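Local structure of putative glycoside hydrolase (4ONZ) at residues A106-K111 and W157-L162; L146-S151 and N216-Y221. The protein is a putative glycoside hydrolase whose four-stranded antiparallel sheets are consistent with blades of the five-bladed beta-propeller expected for its clan. All blocks are in the same frame, centred on the assembly; numbering follows the deposited sequence. Where two conformers were deposited one is given.

Contact 1. Residues A106-K111 and W157-L162; sequences AEDNFK and WTKHGL
F110 and G161, their CA atoms 6.6 Å apart, form the nearest pair of CA atoms between the loop 106-111 and the segment 157-162, whose strand 158-162 is an outermost strand of a four-stranded antiparallel sheet. The only hydrogen bond across is made by side chains, so the loop packs against the edge strand and adds no strand to the sheet. The F110 ring carries the apolar part. K159 CB lies over one face, 3.9 Å from the ring centroid and 22° off its normal, displaced toward the CD2-CE2 rim, as expected of a CH-pi contact. The para carbon F110 CZ reaches K159 O at 3.5 Å, while F110 CE1 meets G161 N obliquely at 3.4 Å. With phi at 96°, G161 has a backbone shape in which a beta carbon would press on the preceding carbonyl oxygen.

The K159 chain, extended beyond CG with chi4 at 176° setting NZ, slides past the ring in the opposite sense and brings NZ to the syn lone pair of D108 OD2 at 2.9 Å. The other carboxylate oxygen, OD1, receives F110 N at 2.9 Å from above the carboxylate plane, closing an Asx turn at the N-cap of helix 111-114. K159 NZ also forms a salt bridge with D114 and a hydrogen bond with F104 O. Two carboxylates and a carbonyl around one ammonium would be expected to stabilise its positive charge, tying the loop and the short helix to the sheet edge.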
# COMPACT_ATOMS: atom_id res chain seq x y z
N ALA A 106 -6.00 -20.31 2.29
CA ALA A 106 -6.82 -21.35 1.68
C ALA A 106 -6.10 -22.70 1.61
O ALA A 106 -4.99 -22.85 2.11
CB ALA A 106 -7.23 -20.90 0.28
N GLU A 107 -6.79 -23.69 1.03
CA GLU A 107 -6.22 -25.02 0.86
C GLU A 107 -5.38 -25.01 -0.40
O GLU A 107 -5.79 -25.48 -1.45
CB GLU A 107 -7.34 -26.08 0.82
CG GLU A 107 -7.98 -26.25 2.19
CD GLU A 107 -9.02 -27.36 2.25
OE1 GLU A 107 -9.76 -27.55 1.27
OE2 GLU A 107 -9.10 -28.03 3.30
N ASP A 108 -4.18 -24.44 -0.26
CA ASP A 108 -3.27 -24.26 -1.38
C ASP A 108 -1.85 -24.58 -0.92
O ASP A 108 -1.65 -25.08 0.19
CB ASP A 108 -3.40 -22.82 -1.92
CG ASP A 108 -3.08 -21.76 -0.86
OD1 ASP A 108 -2.29 -22.05 0.08
OD2 ASP A 108 -3.60 -20.62 -1.00
N ASN A 109 -0.86 -24.27 -1.76
CA ASN A 109 0.54 -24.57 -1.44
C ASN A 109 1.30 -23.42 -0.78
O ASN A 109 2.52 -23.36 -0.87
CB ASN A 109 1.26 -25.02 -2.72
CG ASN A 109 0.68 -26.30 -3.29
OD1 ASN A 109 0.05 -27.09 -2.57
ND2 ASN A 109 0.89 -26.53 -4.58
N PHE A 110 0.59 -22.53 -0.10
CA PHE A 110 1.20 -21.37 0.55
C PHE A 110 0.79 -21.27 2.02
O PHE A 110 0.86 -20.19 2.63
CB PHE A 110 0.80 -20.11 -0.23
CG PHE A 110 1.14 -20.19 -1.68
CD1 PHE A 110 2.43 -19.94 -2.11
CD2 PHE A 110 0.19 -20.59 -2.62
CE1 PHE A 110 2.77 -20.05 -3.46
CE2 PHE A 110 0.52 -20.70 -3.96
CZ PHE A 110 1.81 -20.43 -4.38
N LYS A 111 0.43 -22.40 2.61
CA LYS A 111 -0.02 -22.42 4.00
C LYS A 111 1.11 -22.03 4.95
O LYS A 111 0.87 -21.42 5.99
CB LYS A 111 -0.58 -23.80 4.38
CG LYS A 111 -1.74 -24.26 3.52
CD LYS A 111 -2.39 -25.51 4.09
CE LYS A 111 -3.37 -26.13 3.13
NZ LYS A 111 -2.68 -26.81 2.01
N TRP A 157 -7.65 -14.18 -7.52
CA TRP A 157 -6.21 -13.95 -7.31
C TRP A 157 -5.43 -15.24 -7.24
O TRP A 157 -5.88 -16.19 -6.61
CB TRP A 157 -5.96 -13.13 -6.03
CG TRP A 157 -6.48 -11.75 -6.18
CD1 TRP A 157 -7.74 -11.31 -5.92
CD2 TRP A 157 -5.77 -10.63 -6.72
NE1 TRP A 157 -7.85 -9.98 -6.25
CE2 TRP A 157 -6.65 -9.54 -6.73
CE3 TRP A 157 -4.46 -10.45 -7.18
CZ2 TRP A 157 -6.28 -8.28 -7.21
CZ3 TRP A 157 -4.08 -9.20 -7.64
CH2 TRP A 157 -4.99 -8.13 -7.65
N THR A 158 -4.27 -15.27 -7.89
CA THR A 158 -3.39 -16.43 -7.88
C THR A 158 -2.15 -16.06 -7.05
O THR A 158 -1.49 -15.09 -7.38
CB THR A 158 -2.95 -16.80 -9.31
OG1 THR A 158 -4.10 -17.06 -10.11
CG2 THR A 158 -2.04 -18.03 -9.32
N LYS A 159 -1.87 -16.80 -5.98
CA LYS A 159 -0.69 -16.52 -5.15
C LYS A 159 0.52 -17.04 -5.90
O LYS A 159 0.43 -18.04 -6.59
CB LYS A 159 -0.78 -17.22 -3.79
CG LYS A 159 -1.92 -16.72 -2.91
CD LYS A 159 -2.07 -17.53 -1.64
CE LYS A 159 -3.35 -17.19 -0.89
NZ LYS A 159 -3.56 -18.05 0.30
N HIS A 160 1.64 -16.35 -5.79
CA HIS A 160 2.89 -16.80 -6.42
C HIS A 160 4.02 -16.99 -5.41
O HIS A 160 5.13 -17.32 -5.79
CB HIS A 160 3.30 -15.85 -7.52
CG HIS A 160 2.37 -15.86 -8.68
ND1 HIS A 160 2.44 -16.80 -9.68
CD2 HIS A 160 1.34 -15.04 -9.01
CE1 HIS A 160 1.48 -16.58 -10.56
NE2 HIS A 160 0.81 -15.52 -10.18
N GLY A 161 3.71 -16.82 -4.13
CA GLY A 161 4.68 -17.03 -3.06
C GLY A 161 5.36 -15.75 -2.62
O GLY A 161 4.87 -14.66 -2.89
N LEU A 162 6.49 -15.88 -1.95
CA LEU A 162 7.19 -14.70 -1.42
C LEU A 162 7.96 -13.95 -2.49
O LEU A 162 8.58 -14.56 -3.35
CB LEU A 162 8.15 -15.12 -0.30
CG LEU A 162 7.48 -15.86 0.85
CD1 LEU A 162 8.52 -16.20 1.90
CD2 LEU A 162 6.34 -15.03 1.43

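Contact 2. Residues L146-S151 and N216-Y221; sequences LAVATS and NLIDWY
N216 OD1 is gripped by two backbone donors, I218 N and D219 N, each at 2.9 Å. The two bonds form an Asx turn (N two residues on) and an Asx motif (N three residues on), with N-H...O angles of 157° and 168°. The donors differ in approach: I218 N stands well above the carbonyl plane of the amide, whereas D219 N is tilted only slightly from it. The other end of the same amide closes the loop, N216 ND2 donating almost in its own plane to the anti side of D219 OD2 at 3.1 Å.

This turn, between strands 210-214 and 221-222 of a neighbouring sheet, presents I218 and two carbonyls to strand 144-151, consistent with packing between adjacent propeller blades. No hydrogen bond crosses; the evidence is van der Waals contact centred on V148. Its CG1, anti to the backbone N (chi1 -179°), touches L217 O at 3.7 Å, and its CG2 meets I218 O at the same separation. The I218 side chain crosses V148 and T150 at about a right angle, its terminal CD1 lying 3.8 Å from V148 CG1 and also 3.8 Å from T150 CG2. T150 thus turns its methyl to the loop, while its hydroxyl bonds to H160. L217 O also accepts a weak bond from W220 NE1, and that indole is met edge-on, near its plane, with V148 CG2 4.2 Å from W220 NE1.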
# COMPACT_ATOMS: atom_id res chain seq x y z
N LEU A 146 6.82 -10.19 2.56
CA LEU A 146 6.25 -9.66 1.33
C LEU A 146 5.96 -10.79 0.34
O LEU A 146 6.83 -11.62 0.04
CB LEU A 146 7.21 -8.63 0.74
CG LEU A 146 6.71 -7.74 -0.39
CD1 LEU A 146 5.48 -6.94 0.01
CD2 LEU A 146 7.83 -6.81 -0.81
N ALA A 147 4.72 -10.82 -0.14
CA ALA A 147 4.24 -11.83 -1.06
C ALA A 147 3.59 -11.20 -2.27
O ALA A 147 3.21 -10.02 -2.26
CB ALA A 147 3.27 -12.76 -0.35
N VAL A 148 3.45 -12.02 -3.32
CA VAL A 148 2.90 -11.57 -4.58
C VAL A 148 1.72 -12.42 -5.02
O VAL A 148 1.80 -13.65 -4.96
CB VAL A 148 3.96 -11.68 -5.71
CG1 VAL A 148 3.38 -11.20 -7.04
CG2 VAL A 148 5.22 -10.91 -5.37
N ALA A 149 0.66 -11.76 -5.48
CA ALA A 149 -0.50 -12.42 -6.09
C ALA A 149 -0.82 -11.68 -7.38
O ALA A 149 -0.52 -10.49 -7.50
CB ALA A 149 -1.72 -12.39 -5.16
N THR A 150 -1.39 -12.38 -8.36
CA THR A 150 -1.78 -11.74 -9.62
C THR A 150 -3.24 -12.05 -9.93
O THR A 150 -3.82 -13.01 -9.41
CB THR A 150 -0.90 -12.17 -10.82
OG1 THR A 150 -0.97 -13.59 -11.01
CG2 THR A 150 0.56 -11.75 -10.61
N SER A 151 -3.82 -11.21 -10.77
CA SER A 151 -5.19 -11.36 -11.20
C SER A 151 -5.43 -10.57 -12.47
O SER A 151 -4.74 -9.59 -12.74
CB SER A 151 -6.15 -10.86 -10.12
OG SER A 151 -7.50 -11.07 -10.51
N ASN A 216 10.12 -10.39 -13.95
CA ASN A 216 8.77 -10.92 -14.15
C ASN A 216 7.67 -10.46 -13.18
O ASN A 216 6.56 -10.97 -13.23
CB ASN A 216 8.86 -12.45 -14.10
CG ASN A 216 9.35 -12.97 -12.76
OD1 ASN A 216 9.44 -12.23 -11.79
ND2 ASN A 216 9.66 -14.25 -12.70
N LEU A 217 7.99 -9.50 -12.30
CA LEU A 217 7.04 -8.98 -11.30
C LEU A 217 6.69 -9.97 -10.17
O LEU A 217 5.95 -9.61 -9.25
CB LEU A 217 5.77 -8.44 -11.97
CG LEU A 217 5.98 -7.21 -12.87
CD1 LEU A 217 4.85 -7.03 -13.88
CD2 LEU A 217 6.16 -5.94 -12.05
N ILE A 218 7.26 -11.17 -10.20
CA ILE A 218 6.98 -12.22 -9.22
C ILE A 218 8.19 -12.46 -8.32
O ILE A 218 8.08 -12.50 -7.09
CB ILE A 218 6.60 -13.54 -9.93
CG1 ILE A 218 5.47 -13.32 -10.94
CG2 ILE A 218 6.21 -14.62 -8.93
CD1 ILE A 218 4.20 -12.74 -10.36
N ASP A 219 9.35 -12.66 -8.94
CA ASP A 219 10.60 -12.89 -8.20
C ASP A 219 11.35 -11.55 -8.13
O ASP A 219 11.76 -11.02 -9.15
CB ASP A 219 11.44 -13.96 -8.89
CG ASP A 219 10.72 -15.29 -8.97
OD1 ASP A 219 10.36 -15.86 -7.91
OD2 ASP A 219 10.52 -15.79 -10.10
N TRP A 220 11.51 -11.03 -6.92
CA TRP A 220 12.14 -9.74 -6.71
C TRP A 220 13.52 -9.88 -6.07
O TRP A 220 13.73 -10.75 -5.21
CB TRP A 220 11.24 -8.84 -5.85
CG TRP A 220 9.99 -8.42 -6.56
CD1 TRP A 220 8.82 -9.11 -6.61
CD2 TRP A 220 9.80 -7.25 -7.36
NE1 TRP A 220 7.90 -8.41 -7.36
CE2 TRP A 220 8.48 -7.27 -7.83
CE3 TRP A 220 10.62 -6.17 -7.71
CZ2 TRP A 220 7.96 -6.27 -8.65
CZ3 TRP A 220 10.10 -5.16 -8.51
CH2 TRP A 220 8.78 -5.21 -8.97
N TYR A 221 14.42 -8.99 -6.48
CA TYR A 221 15.82 -8.99 -6.06
C TYR A 221 16.14 -7.71 -5.30
O TYR A 221 16.28 -6.65 -5.92
CB TYR A 221 16.72 -9.14 -7.30
CG TYR A 221 16.60 -10.52 -7.91
CD1 TYR A 221 15.48 -10.88 -8.65
CD2 TYR A 221 17.58 -11.48 -7.69
CE1 TYR A 221 15.34 -12.15 -9.17
CE2 TYR A 221 17.46 -12.76 -8.21
CZ TYR A 221 16.34 -13.08 -8.96
OH TYR A 221 16.19 -14.35 -9.48

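Contacts 1 and 2, with centres 12 Å apart, each have one segment in the same antiparallel sheet, in which strands 144-151 and 158-162 are consecutive and adjacent. Their segments alternate along the chain. Besides backbone pairing such as T158 N to T150 O at 2.8 Å, a side-chain bridge joins them: H160 NE2 lies 2.7 Å from T150 OG1, a probable hydrogen bond. W157 packs onto strand 144-151, its CE3 lying 3.4 Å from S151 CB. Within the strand 158-162, K159 faces the loop 106-111, while H160 turns away from it, to T150 and I218 of contact 2. Contact 1 is a surface contact, contact 2 a buried one.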